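Local coordinates for ribosomal protein S2-related protein (Deinococcus radiodurans, PDB 2JH3), which binds a [4Fe-4S] cluster and has a chelatase-like fold, and may act as a sirohydrochlorin ferrochelatase, at residues L321-P327 / G354-L359; L333-E338 / T350-W355; R346-L351 / L370-V375. All blocks are in the same frame, centred on the assembly; numbering follows the deposited sequence.

Interaction 1: L321-P327 / G354-L359; sequences LQTVVTP and GWRAVL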
ATOM      1  N   LEU A 321      -6.312  23.388   0.970  1.00 24.68           N
ATOM      2  CA  LEU A 321      -6.986  22.233   1.563  1.00 24.90           C
ATOM      3  C   LEU A 321      -8.512  22.340   1.533  1.00 25.10           C
ATOM      4  O   LEU A 321      -9.022  23.419   1.665  1.00 26.88           O
ATOM      5  CB  LEU A 321      -6.493  22.060   2.991  1.00 23.97           C
ATOM      6  CG  LEU A 321      -4.979  21.834   3.121  1.00 22.01           C
ATOM      7  CD1 LEU A 321      -4.586  21.878   4.564  1.00 24.36           C
ATOM      8  CD2 LEU A 321      -4.571  20.528   2.445  1.00 16.68           C
ATOM      9  N   GLN A 322      -9.225  21.214   1.414  1.00 24.44           N
ATOM     10  CA  GLN A 322     -10.682  21.206   1.539  1.00 23.82           C
ATOM     11  C   GLN A 322     -11.010  21.188   3.040  1.00 23.05           C
ATOM     12  O   GLN A 322     -10.540  20.344   3.765  1.00 20.69           O
ATOM     13  CB  GLN A 322     -11.298  20.020   0.803  1.00 24.36           C
ATOM     14  CG  GLN A 322     -12.777  19.884   1.041  1.00 26.62           C
ATOM     15  CD  GLN A 322     -13.415  18.732   0.307  1.00 25.44           C
ATOM     16  OE1 GLN A 322     -12.762  18.021  -0.489  1.00 28.25           O
ATOM     17  NE2 GLN A 322     -14.715  18.569   0.525  1.00 26.43           N
ATOM     18  N   THR A 323     -11.777  22.150   3.505  1.00 22.47           N
ATOM     19  CA  THR A 323     -12.141  22.270   4.929  1.00 21.81           C
ATOM     20  C   THR A 323     -13.442  21.635   5.203  1.00 21.98           C
ATOM     21  O   THR A 323     -14.442  21.919   4.485  1.00 19.78           O
ATOM     22  CB  THR A 323     -12.277  23.767   5.338  1.00 22.49           C
ATOM     23  OG1 THR A 323     -11.021  24.375   5.204  1.00 24.17           O
ATOM     24  CG2 THR A 323     -12.681  23.950   6.825  1.00 23.53           C
ATOM     25  N   VAL A 324     -13.507  20.855   6.280  1.00 19.62           N
ATOM     26  CA  VAL A 324     -14.760  20.389   6.831  1.00 18.97           C
ATOM     27  C   VAL A 324     -14.843  20.742   8.262  1.00 19.08           C
ATOM     28  O   VAL A 324     -13.795  20.994   8.936  1.00 17.50           O
ATOM     29  CB  VAL A 324     -14.893  18.874   6.733  1.00 19.76           C
ATOM     30  CG1 VAL A 324     -15.140  18.443   5.267  1.00 20.24           C
ATOM     31  CG2 VAL A 324     -13.703  18.160   7.315  1.00 19.96           C
ATOM     32  N   VAL A 325     -16.066  20.721   8.787  1.00 17.94           N
ATOM     33  CA  VAL A 325     -16.261  21.263  10.127  1.00 18.69           C
ATOM     34  C   VAL A 325     -17.116  20.343  10.985  1.00 19.53           C
ATOM     35  O   VAL A 325     -17.570  20.760  12.036  1.00 16.22           O
ATOM     36  CB  VAL A 325     -16.851  22.722  10.056  1.00 18.71           C
ATOM     37  CG1 VAL A 325     -15.897  23.672   9.363  1.00 21.47           C
ATOM     38  CG2 VAL A 325     -18.239  22.703   9.400  1.00 19.70           C
ATOM     39  N   THR A 326     -17.428  19.130  10.496  1.00 18.56           N
ATOM     40  CA  THR A 326     -18.260  18.160  11.222  1.00 20.22           C
ATOM     41  C   THR A 326     -17.483  16.820  11.281  1.00 20.25           C
ATOM     42  O   THR A 326     -16.626  16.537  10.439  1.00 22.66           O
ATOM     43  CB  THR A 326     -19.621  17.855  10.510  1.00 20.47           C
ATOM     44  OG1 THR A 326     -19.335  17.347   9.222  1.00 25.19           O
ATOM     45  CG2 THR A 326     -20.430  19.101  10.312  1.00 22.22           C
ATOM     46  N   PRO A 327     -17.689  16.037  12.321  1.00 20.63           N
ATOM     47  CA  PRO A 327     -17.109  14.653  12.377  1.00 20.77           C
ATOM     48  C   PRO A 327     -17.466  13.797  11.203  1.00 21.74           C
ATOM     49  O   PRO A 327     -16.662  13.027  10.648  1.00 20.93           O
ATOM     50  CB  PRO A 327     -17.735  14.092  13.657  1.00 21.58           C
ATOM     51  CG  PRO A 327     -18.049  15.271  14.453  1.00 18.65           C
ATOM     52  CD  PRO A 327     -18.350  16.389  13.590  1.00 22.02           C
ATOM     53  N   GLY A 354      -4.995  16.309   1.507  1.00 18.33           N
ATOM     54  CA  GLY A 354      -5.772  17.369   0.868  1.00 20.41           C
ATOM     55  C   GLY A 354      -6.939  18.010   1.611  1.00 19.55           C
ATOM     56  O   GLY A 354      -7.602  18.906   1.092  1.00 17.95           O
ATOM     57  N   TRP A 355      -7.058  17.657   2.866  1.00 17.50           N
ATOM     58  CA  TRP A 355      -8.189  18.038   3.700  1.00 19.02           C
ATOM     59  C   TRP A 355      -7.756  18.699   4.997  1.00 18.38           C
ATOM     60  O   TRP A 355      -6.600  18.555   5.434  1.00 17.94           O
ATOM     61  CB  TRP A 355      -9.049  16.817   3.960  1.00 17.81           C
ATOM     62  CG  TRP A 355      -8.291  15.739   4.720  1.00 20.06           C
ATOM     63  CD1 TRP A 355      -7.603  14.737   4.177  1.00 19.54           C
ATOM     64  CD2 TRP A 355      -8.152  15.586   6.150  1.00 16.06           C
ATOM     65  NE1 TRP A 355      -7.027  13.989   5.117  1.00 17.76           N
ATOM     66  CE2 TRP A 355      -7.311  14.503   6.355  1.00 18.70           C
ATOM     67  CE3 TRP A 355      -8.641  16.283   7.258  1.00 19.78           C
ATOM     68  CZ2 TRP A 355      -6.967  14.043   7.643  1.00 18.83           C
ATOM     69  CZ3 TRP A 355      -8.316  15.830   8.524  1.00 17.96           C
ATOM     70  CH2 TRP A 355      -7.461  14.752   8.707  1.00 18.40           C
ATOM     71  N   ARG A 356      -8.649  19.464   5.626  1.00 20.12           N
ATOM     72  CA  ARG A 356      -8.441  19.930   7.028  1.00 19.88           C
ATOM     73  C   ARG A 356      -9.768  19.970   7.800  1.00 20.85           C
ATOM     74  O   ARG A 356     -10.780  20.398   7.257  1.00 21.16           O
ATOM     75  CB  ARG A 356      -7.741  21.298   7.110  1.00 20.35           C
ATOM     76  CG  ARG A 356      -8.557  22.503   6.861  1.00 21.62           C
ATOM     77  CD  ARG A 356      -7.790  23.748   6.625  1.00 20.46           C
ATOM     78  NE  ARG A 356      -7.635  24.560   7.845  1.00 20.72           N
ATOM     79  CZ  ARG A 356      -8.515  25.445   8.301  1.00 20.03           C
ATOM     80  NH1 ARG A 356      -8.244  26.128   9.397  1.00 18.31           N
ATOM     81  NH2 ARG A 356      -9.628  25.701   7.632  1.00 18.20           N
ATOM     82  N   ALA A 357      -9.795  19.472   9.016  1.00 19.08           N
ATOM     83  CA  ALA A 357     -11.014  19.505   9.764  1.00 19.36           C
ATOM     84  C   ALA A 357     -10.877  20.517  10.848  1.00 19.61           C
ATOM     85  O   ALA A 357      -9.883  20.487  11.596  1.00 19.42           O
ATOM     86  CB  ALA A 357     -11.345  18.148  10.378  1.00 18.38           C
ATOM     87  N   VAL A 358     -11.882  21.381  11.012  1.00 19.24           N
ATOM     88  CA  VAL A 358     -11.896  22.304  12.155  1.00 19.51           C
ATOM     89  C   VAL A 358     -13.056  21.948  13.039  1.00 20.59           C
ATOM     90  O   VAL A 358     -14.199  22.041  12.623  1.00 21.37           O
ATOM     91  CB  VAL A 358     -11.926  23.753  11.685  1.00 20.12           C
ATOM     92  CG1 VAL A 358     -12.114  24.732  12.874  1.00 20.52           C
ATOM     93  CG2 VAL A 358     -10.649  24.105  10.988  1.00 19.39           C
ATOM     94  N   LEU A 359     -12.766  21.429  14.243  1.00 21.67           N
ATOM     95  CA  LEU A 359     -13.768  20.881  15.166  1.00 20.81           C
ATOM     96  C   LEU A 359     -13.808  21.625  16.521  1.00 21.75           C
ATOM     97  O   LEU A 359     -12.809  22.054  17.033  1.00 16.97           O
ATOM     98  CB  LEU A 359     -13.502  19.382  15.485  1.00 21.68           C
ATOM     99  CG  LEU A 359     -13.507  18.431  14.302  1.00 22.72           C
ATOM    100  CD1 LEU A 359     -13.302  16.993  14.690  1.00 23.57           C
ATOM    101  CD2 LEU A 359     -14.760  18.549  13.413  1.00 26.54           C
TER
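Neighbouring parallel strands bond in a staggered way, each bonded residue reaching two residues of the other strand, as this pair illustrates. L321 comes in just ahead of the strand, its CD2 3.8 Å from W355 N. Q322 sits opposite W355 but bonds on both sides of it: Q322 N donates to G354 O (2.8 Å) and Q322 O accepts from R356 N (2.8 Å). T323 turns to the face carrying R356, where R356 NH2 reaches T323 OG1 (3.1 Å) while R356 NE makes a salt bridge to E307. V324 repeats the pattern, V324 N to R356 O (2.9 Å) and V358 N to V324 O (2.8 Å), and its CG2 lies 3.9 Å from A357 CB. At V325 the backbone hydrogen bonds stop: V325 CA approaches V358 O at 3.3 Å and V325 C lies 3.8 Å from L359 CD2. T326, past the strand, is the N-cap of helix 327-333, its hydroxyl bonded to the G329 amide, and P327 CD rests 4.2 Å from L359 CD2. Strand 322-324 is outermost, within this chain, in a mixed sheet, and strand 355-359 bonds on its other edge to antiparallel strand 305-310. With helix 327-333 between them, the two form a beta-alpha-beta unit.

Interaction 2: L333-E338 / T350-W355; sequences LTARDE and TLPRGW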
ATOM      1  N   LEU A 333     -14.440  12.259   4.099  1.00 21.33           N
ATOM      2  CA  LEU A 333     -13.263  12.604   3.353  1.00 21.36           C
ATOM      3  C   LEU A 333     -12.078  11.621   3.524  1.00 20.85           C
ATOM      4  O   LEU A 333     -11.178  11.539   2.652  1.00 22.93           O
ATOM      5  CB  LEU A 333     -12.790  14.015   3.673  1.00 24.70           C
ATOM      6  CG  LEU A 333     -12.880  15.126   2.605  1.00 29.35           C
ATOM      7  CD1 LEU A 333     -14.134  15.048   1.684  1.00 29.26           C
ATOM      8  CD2 LEU A 333     -12.760  16.515   3.310  1.00 33.45           C
ATOM      9  N   THR A 334     -12.087  10.869   4.587  1.00 17.90           N
ATOM     10  CA  THR A 334     -11.030   9.899   4.905  1.00 17.58           C
ATOM     11  C   THR A 334     -11.475   8.446   4.668  1.00 17.65           C
ATOM     12  O   THR A 334     -10.745   7.482   4.978  1.00 16.37           O
ATOM     13  CB  THR A 334     -10.584  10.092   6.364  1.00 17.34           C
ATOM     14  OG1 THR A 334     -11.683   9.958   7.264  1.00 15.12           O
ATOM     15  CG2 THR A 334      -9.934  11.474   6.566  1.00 16.17           C
ATOM     16  N   ALA A 335     -12.679   8.286   4.100  1.00 18.06           N
ATOM     17  CA  ALA A 335     -13.236   6.978   3.851  1.00 16.71           C
ATOM     18  C   ALA A 335     -12.548   6.234   2.680  1.00 17.34           C
ATOM     19  O   ALA A 335     -12.582   4.992   2.615  1.00 19.06           O
ATOM     20  CB  ALA A 335     -14.779   7.058   3.624  1.00 19.85           C
ATOM     21  N   ARG A 336     -11.912   6.959   1.776  1.00 17.61           N
ATOM     22  CA  ARG A 336     -11.244   6.344   0.637  1.00 18.52           C
ATOM     23  C   ARG A 336      -9.816   6.858   0.553  1.00 18.56           C
ATOM     24  O   ARG A 336      -9.526   7.996   0.996  1.00 19.19           O
ATOM     25  CB  ARG A 336     -11.995   6.685  -0.669  1.00 19.27           C
ATOM     26  CG  ARG A 336     -13.417   6.105  -0.701  1.00 21.53           C
ATOM     27  CD  ARG A 336     -14.273   6.571  -1.947  1.00 23.42           C
ATOM     28  NE  ARG A 336     -15.547   5.782  -1.943  1.00 28.26           N
ATOM     29  CZ  ARG A 336     -15.715   4.514  -2.391  0.75 32.53           C
ATOM     30  NH1 ARG A 336     -14.717   3.769  -2.915  1.00 33.53           N
ATOM     31  NH2 ARG A 336     -16.897   3.928  -2.272  1.00 34.35           N
ATOM     32  N   ASP A 337      -8.957   6.036  -0.041  1.00 19.21           N
ATOM     33  CA  ASP A 337      -7.578   6.368  -0.311  1.00 19.90           C
ATOM     34  C   ASP A 337      -7.464   7.213  -1.569  1.00 21.13           C
ATOM     35  O   ASP A 337      -8.485   7.537  -2.231  1.00 19.24           O
ATOM     36  CB  ASP A 337      -6.665   5.133  -0.306  1.00 19.86           C
ATOM     37  CG  ASP A 337      -6.869   4.187  -1.548  1.00 21.93           C
ATOM     38  OD1 ASP A 337      -7.439   4.626  -2.577  1.00 22.69           O
ATOM     39  OD2 ASP A 337      -6.445   3.011  -1.466  1.00 22.74           O
ATOM     40  N   GLU A 338      -6.238   7.624  -1.882  1.00 20.84           N
ATOM     41  CA  GLU A 338      -6.008   8.519  -3.010  1.00 21.85           C
ATOM     42  C   GLU A 338      -6.322   7.911  -4.383  1.00 22.98           C
ATOM     43  O   GLU A 338      -6.441   8.658  -5.356  1.00 25.49           O
ATOM     44  CB  GLU A 338      -4.589   9.150  -2.942  1.00 21.57           C
ATOM     45  CG  GLU A 338      -4.487  10.165  -1.765  1.00 22.02           C
ATOM     46  CD  GLU A 338      -3.092  10.680  -1.523  1.00 21.07           C
ATOM     47  OE1 GLU A 338      -2.199  10.397  -2.338  1.00 24.23           O
ATOM     48  OE2 GLU A 338      -2.871  11.411  -0.554  1.00 24.70           O
ATOM     49  N   THR A 350      -2.779   4.725   4.554  1.00 17.25           N
ATOM     50  CA  THR A 350      -3.377   5.073   3.267  1.00 15.98           C
ATOM     51  C   THR A 350      -4.324   6.246   3.394  1.00 16.72           C
ATOM     52  O   THR A 350      -5.098   6.474   2.495  1.00 17.00           O
ATOM     53  CB  THR A 350      -4.145   3.897   2.716  1.00 16.08           C
ATOM     54  OG1 THR A 350      -5.163   3.579   3.650  1.00 17.56           O
ATOM     55  CG2 THR A 350      -3.218   2.679   2.512  1.00 14.52           C
ATOM     56  N   LEU A 351      -4.178   7.077   4.448  1.00 17.24           N
ATOM     57  CA  LEU A 351      -5.050   8.214   4.679  1.00 17.23           C
ATOM     58  C   LEU A 351      -4.745   9.148   3.538  1.00 17.24           C
ATOM     59  O   LEU A 351      -3.616   9.340   3.208  1.00 16.68           O
ATOM     60  CB  LEU A 351      -4.738   8.891   6.003  1.00 18.14           C
ATOM     61  CG  LEU A 351      -5.703   9.878   6.615  1.00 18.03           C
ATOM     62  CD1 LEU A 351      -6.883   9.140   6.976  1.00 22.70           C
ATOM     63  CD2 LEU A 351      -5.060  10.526   7.818  1.00 17.75           C
ATOM     64  N   PRO A 352      -5.756   9.697   2.900  1.00 19.01           N
ATOM     65  CA  PRO A 352      -5.537  10.664   1.849  1.00 18.24           C
ATOM     66  C   PRO A 352      -5.142  12.074   2.355  1.00 19.14           C
ATOM     67  O   PRO A 352      -5.416  12.457   3.485  1.00 18.36           O
ATOM     68  CB  PRO A 352      -6.888  10.633   1.086  1.00 19.42           C
ATOM     69  CG  PRO A 352      -7.873  10.433   2.183  1.00 18.33           C
ATOM     70  CD  PRO A 352      -7.189   9.452   3.137  1.00 18.68           C
ATOM     71  N   ARG A 353      -4.399  12.764   1.500  1.00 18.98           N
ATOM     72  CA  ARG A 353      -4.019  14.123   1.664  1.00 19.74           C
ATOM     73  C   ARG A 353      -5.126  15.050   1.146  1.00 19.08           C
ATOM     74  O   ARG A 353      -6.100  14.623   0.568  1.00 19.35           O
ATOM     75  CB  ARG A 353      -2.684  14.420   0.974  1.00 19.85           C
ATOM     76  CG  ARG A 353      -1.507  13.801   1.641  1.00 21.39           C
ATOM     77  CD  ARG A 353      -0.253  13.891   0.760  1.00 22.34           C
ATOM     78  NE  ARG A 353      -0.266  12.882  -0.284  1.00 21.73           N
ATOM     79  CZ  ARG A 353       0.696  12.637  -1.185  1.00 23.15           C
ATOM     80  NH1 ARG A 353       1.781  13.383  -1.221  1.00 25.24           N
ATOM     81  NH2 ARG A 353       0.549  11.594  -2.015  1.00 23.58           N
ATOM     82  N   GLY A 354      -4.995  16.309   1.507  1.00 18.33           N
ATOM     83  CA  GLY A 354      -5.772  17.369   0.868  1.00 20.41           C
ATOM     84  C   GLY A 354      -6.939  18.010   1.611  1.00 19.55           C
ATOM     85  O   GLY A 354      -7.602  18.906   1.092  1.00 17.95           O
ATOM     86  N   TRP A 355      -7.058  17.657   2.866  1.00 17.50           N
ATOM     87  CA  TRP A 355      -8.189  18.038   3.700  1.00 19.02           C
ATOM     88  C   TRP A 355      -7.756  18.699   4.997  1.00 18.38           C
ATOM     89  O   TRP A 355      -6.600  18.555   5.434  1.00 17.94           O
ATOM     90  CB  TRP A 355      -9.049  16.817   3.960  1.00 17.81           C
ATOM     91  CG  TRP A 355      -8.291  15.739   4.720  1.00 20.06           C
ATOM     92  CD1 TRP A 355      -7.603  14.737   4.177  1.00 19.54           C
ATOM     93  CD2 TRP A 355      -8.152  15.586   6.150  1.00 16.06           C
ATOM     94  NE1 TRP A 355      -7.027  13.989   5.117  1.00 17.76           N
ATOM     95  CE2 TRP A 355      -7.311  14.503   6.355  1.00 18.70           C
ATOM     96  CE3 TRP A 355      -8.641  16.283   7.258  1.00 19.78           C
ATOM     97  CZ2 TRP A 355      -6.967  14.043   7.643  1.00 18.83           C
ATOM     98  CZ3 TRP A 355      -8.316  15.830   8.524  1.00 17.96           C
ATOM     99  CH2 TRP A 355      -7.461  14.752   8.707  1.00 18.40           C
TER
HETATM  100  O   HOH W   1      -4.117   7.426   0.032  1.00 19.52           O
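Irregular segments satisfy their polar groups case by case. T350 begins with a water bridge: the water donates to T350 O (2.8 Å) and accepts from E338 N (2.9 Å), while T350 CB and D337 CB pack at 4.1 Å. L351 brings CD1 to 3.9 Å from T334 CG2. The ring of P352 wedges between carbonyls of the facing loop, its CG lying 3.5 Å from L333 O and 3.2 Å from R336 O. R353 is gripped twice by E338: its amide N donates to E338 OE2 (2.9 Å), and its guanidinium forms a bidentate salt bridge, NE to OE2 and NH2 to OE1, both 3.0 Å. R353 NH1 also bonds L426 O of the second subunit. W355 closes the contact, with T334 CG2 over one ring face, 4.0 Å from CE2, L333 CD2 3.8 Å from its CB, and NE1 turned back onto P352 O (2.8 Å). The segments span the start and end of the long connection from helix 327-333 to strand 355-359 in a beta-alpha-beta unit, at the dimer interface.

Interaction 3: R346-L351 / L370-V375; sequences RTWRTL and LLYPAV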
ATOM      1  N   ARG A 346      -9.051   1.557   9.170  1.00 16.57           N
ATOM      2  CA  ARG A 346      -8.728   2.984   9.084  1.00 16.22           C
ATOM      3  C   ARG A 346      -7.333   3.285   9.581  1.00 17.10           C
ATOM      4  O   ARG A 346      -6.842   4.371   9.400  1.00 17.67           O
ATOM      5  CB  ARG A 346      -9.823   3.789   9.825  1.00 18.42           C
ATOM      6  CG  ARG A 346     -11.062   4.055   8.932  1.00 16.36           C
ATOM      7  CD  ARG A 346     -12.260   4.681   9.613  1.00 15.80           C
ATOM      8  NE  ARG A 346     -13.118   5.355   8.642  1.00 20.08           N
ATOM      9  CZ  ARG A 346     -12.914   6.547   8.116  1.00 15.86           C
ATOM     10  NH1 ARG A 346     -13.773   6.999   7.217  1.00 20.41           N
ATOM     11  NH2 ARG A 346     -11.969   7.373   8.577  1.00 18.33           N
ATOM     12  N   THR A 347      -6.703   2.353  10.288  1.00 17.21           N
ATOM     13  CA  THR A 347      -5.285   2.466  10.664  1.00 16.58           C
ATOM     14  C   THR A 347      -4.258   2.068   9.552  1.00 17.29           C
ATOM     15  O   THR A 347      -3.081   2.067   9.803  1.00 17.71           O
ATOM     16  CB  THR A 347      -4.970   1.646  11.871  1.00 16.84           C
ATOM     17  OG1 THR A 347      -5.476   0.305  11.761  1.00 14.70           O
ATOM     18  CG2 THR A 347      -5.593   2.301  13.083  1.00 17.69           C
ATOM     19  N   TRP A 348      -4.744   1.720   8.374  1.00 16.87           N
ATOM     20  CA  TRP A 348      -3.867   1.500   7.248  1.00 16.52           C
ATOM     21  C   TRP A 348      -3.203   2.801   6.871  1.00 17.35           C
ATOM     22  O   TRP A 348      -3.797   3.876   7.009  1.00 16.30           O
ATOM     23  CB  TRP A 348      -4.591   0.814   6.061  1.00 16.67           C
ATOM     24  CG  TRP A 348      -4.607  -0.640   6.247  1.00 17.89           C
ATOM     25  CD1 TRP A 348      -4.659  -1.306   7.451  1.00 17.20           C
ATOM     26  CD2 TRP A 348      -4.642  -1.634   5.245  1.00 15.92           C
ATOM     27  NE1 TRP A 348      -4.652  -2.644   7.239  1.00 18.95           N
ATOM     28  CE2 TRP A 348      -4.606  -2.874   5.893  1.00 17.89           C
ATOM     29  CE3 TRP A 348      -4.549  -1.599   3.845  1.00 20.24           C
ATOM     30  CZ2 TRP A 348      -4.618  -4.093   5.186  1.00 21.13           C
ATOM     31  CZ3 TRP A 348      -4.517  -2.779   3.148  1.00 20.15           C
ATOM     32  CH2 TRP A 348      -4.533  -4.017   3.809  1.00 18.70           C
ATOM     33  N   ARG A 349      -1.923   2.712   6.504  1.00 16.79           N
ATOM     34  CA  ARG A 349      -1.109   3.863   6.092  1.00 16.50           C
ATOM     35  C   ARG A 349      -1.495   4.371   4.700  1.00 16.86           C
ATOM     36  O   ARG A 349      -0.658   4.507   3.743  1.00 18.30           O
ATOM     37  CB  ARG A 349       0.359   3.486   6.190  1.00 16.59           C
ATOM     38  CG  ARG A 349       1.340   4.686   6.466  1.00 18.41           C
ATOM     39  CD  ARG A 349       2.770   4.405   5.963  1.00 19.59           C
ATOM     40  NE  ARG A 349       3.297   3.234   6.700  1.00 18.78           N
ATOM     41  CZ  ARG A 349       4.562   2.822   6.673  1.00 19.60           C
ATOM     42  NH1 ARG A 349       5.428   3.458   5.931  1.00 19.75           N
ATOM     43  NH2 ARG A 349       4.932   1.756   7.342  1.00 17.62           N
ATOM     44  N   THR A 350      -2.779   4.725   4.554  1.00 17.25           N
ATOM     45  CA  THR A 350      -3.377   5.073   3.267  1.00 15.98           C
ATOM     46  C   THR A 350      -4.324   6.246   3.394  1.00 16.72           C
ATOM     47  O   THR A 350      -5.098   6.474   2.495  1.00 17.00           O
ATOM     48  CB  THR A 350      -4.145   3.897   2.716  1.00 16.08           C
ATOM     49  OG1 THR A 350      -5.163   3.579   3.650  1.00 17.56           O
ATOM     50  CG2 THR A 350      -3.218   2.679   2.512  1.00 14.52           C
ATOM     51  N   LEU A 351      -4.178   7.077   4.448  1.00 17.24           N
ATOM     52  CA  LEU A 351      -5.050   8.214   4.679  1.00 17.23           C
ATOM     53  C   LEU A 351      -4.745   9.148   3.538  1.00 17.24           C
ATOM     54  O   LEU A 351      -3.616   9.340   3.208  1.00 16.68           O
ATOM     55  CB  LEU A 351      -4.738   8.891   6.003  1.00 18.14           C
ATOM     56  CG  LEU A 351      -5.703   9.878   6.615  1.00 18.03           C
ATOM     57  CD1 LEU A 351      -6.883   9.140   6.976  1.00 22.70           C
ATOM     58  CD2 LEU A 351      -5.060  10.526   7.818  1.00 17.75           C
ATOM     59  N   LEU A 370     -14.709   8.492  14.682  1.00 19.32           N
ATOM     60  CA  LEU A 370     -15.020   8.075  13.358  1.00 19.78           C
ATOM     61  C   LEU A 370     -13.760   7.972  12.431  1.00 20.11           C
ATOM     62  O   LEU A 370     -13.792   7.249  11.453  1.00 22.59           O
ATOM     63  CB  LEU A 370     -16.076   9.011  12.744  1.00 19.01           C
ATOM     64  CG  LEU A 370     -17.471   9.065  13.405  1.00 17.84           C
ATOM     65  CD1 LEU A 370     -18.368  10.099  12.780  1.00 19.73           C
ATOM     66  CD2 LEU A 370     -18.186   7.662  13.514  1.00 19.85           C
ATOM     67  N   LEU A 371     -12.738   8.779  12.679  1.00 19.78           N
ATOM     68  CA  LEU A 371     -11.541   8.842  11.868  1.00 19.14           C
ATOM     69  C   LEU A 371     -10.643   7.628  12.106  1.00 18.52           C
ATOM     70  O   LEU A 371     -10.152   6.955  11.190  1.00 17.17           O
ATOM     71  CB  LEU A 371     -10.751  10.078  12.247  1.00 19.17           C
ATOM     72  CG  LEU A 371      -9.362  10.209  11.557  1.00 19.38           C
ATOM     73  CD1 LEU A 371      -9.443  10.373  10.110  1.00 19.09           C
ATOM     74  CD2 LEU A 371      -8.661  11.426  12.111  1.00 20.37           C
ATOM     75  N   TYR A 372     -10.449   7.345  13.392  1.00 17.03           N
ATOM     76  CA  TYR A 372      -9.618   6.232  13.816  1.00 17.17           C
ATOM     77  C   TYR A 372     -10.309   5.426  14.949  1.00 16.86           C
ATOM     78  O   TYR A 372      -9.915   5.493  16.102  1.00 19.12           O
ATOM     79  CB  TYR A 372      -8.245   6.721  14.323  1.00 17.54           C
ATOM     80  CG  TYR A 372      -7.140   7.104  13.322  1.00 15.55           C
ATOM     81  CD1 TYR A 372      -6.696   6.197  12.353  1.00 17.74           C
ATOM     82  CD2 TYR A 372      -6.493   8.324  13.409  1.00 19.71           C
ATOM     83  CE1 TYR A 372      -5.682   6.503  11.509  1.00 15.31           C
ATOM     84  CE2 TYR A 372      -5.454   8.665  12.537  1.00 16.85           C
ATOM     85  CZ  TYR A 372      -5.005   7.704  11.620  1.00 14.72           C
ATOM     86  OH  TYR A 372      -3.987   7.939  10.679  1.00 16.99           O
ATOM     87  N   PRO A 373     -11.314   4.627  14.610  1.00 16.68           N
ATOM     88  CA  PRO A 373     -12.080   3.839  15.598  1.00 18.34           C
ATOM     89  C   PRO A 373     -11.240   2.998  16.523  1.00 18.73           C
ATOM     90  O   PRO A 373     -10.376   2.287  16.070  1.00 18.58           O
ATOM     91  CB  PRO A 373     -12.917   2.925  14.727  1.00 19.92           C
ATOM     92  CG  PRO A 373     -13.018   3.596  13.518  1.00 18.05           C
ATOM     93  CD  PRO A 373     -11.828   4.379  13.261  1.00 17.96           C
ATOM     94  N   ALA A 374     -11.495   3.168  17.832  1.00 18.32           N
ATOM     95  CA  ALA A 374     -10.933   2.385  18.912  1.00 19.06           C
ATOM     96  C   ALA A 374      -9.487   2.645  19.236  1.00 18.32           C
ATOM     97  O   ALA A 374      -9.012   2.133  20.212  1.00 21.08           O
ATOM     98  CB  ALA A 374     -11.171   0.839  18.728  1.00 17.69           C
ATOM     99  N   VAL A 375      -8.820   3.491  18.456  1.00 19.04           N
ATOM    100  CA  VAL A 375      -7.428   3.744  18.637  1.00 20.26           C
ATOM    101  C   VAL A 375      -7.163   4.460  19.975  1.00 20.30           C
ATOM    102  O   VAL A 375      -6.215   4.168  20.655  1.00 19.74           O
ATOM    103  CB  VAL A 375      -6.863   4.504  17.390  1.00 19.26           C
ATOM    104  CG1 VAL A 375      -5.510   5.035  17.644  1.00 23.55           C
ATOM    105  CG2 VAL A 375      -6.826   3.589  16.169  1.00 22.42           C
TER
HETATM  106  O   HOH W   2      -8.421   6.887   9.228  1.00 17.79           O
HETATM  107  O   HOH W   3      -3.566   6.252   8.716  1.00 18.53           O
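In the stabilising domain, a loop with an inverse gamma turn centred on R349 packs on the C-terminal end of helix 361-371 and supplies W348 to the [4Fe-4S] pocket. The extended R346 side chain (t at chi2 and chi3) sets NH2 3.2 Å from L371 O in a hydrogen bond, with L370 O over one guanidinium face; R331 O and T334 OG1 take further bonds from the same group. R346 CD also rests 3.7 Å from P373 CD. In its p rotamer, T347 lays CG2 3.6 Å from V375 CG2, close beside cluster ligand C425. The CA-to-CB bond of W348 points away from the helix end, and W348 touches the cluster. L351 and L371 share a t,p conformation and meet CD1 to CD1 at 4.2 Å. Y372, m at chi1, has R346 O at its ring edge, 3.2 Å from CE1. Its hydroxyl accepts from E296 N; Y372 OH donates to a water 2.6 Å away, and that water donates to W348 O at 2.9 Å.

All three contacts fall inside the stabilising domain and follow one continuous run of chain. Interaction 1 joins the strands of the beta-alpha-beta unit; interaction 2 folds their connection on itself and ends on G354 and W355, which interaction 1 also uses. Interaction 3 shares T350 and L351 with interaction 2, and its segments alternate along the chain with those of interaction 1. Centres lie about 12 Å (1 to 2), 11 Å (2 to 3) and 16 Å (1 to 3) apart. L333 touches V324, T334 OG1 takes a probable hydrogen bond from R346 NH2, and P327 touches L370, so all three pack against one another, with interaction 3 bordering the cluster and interactions 2 and 3 also meeting the second subunit.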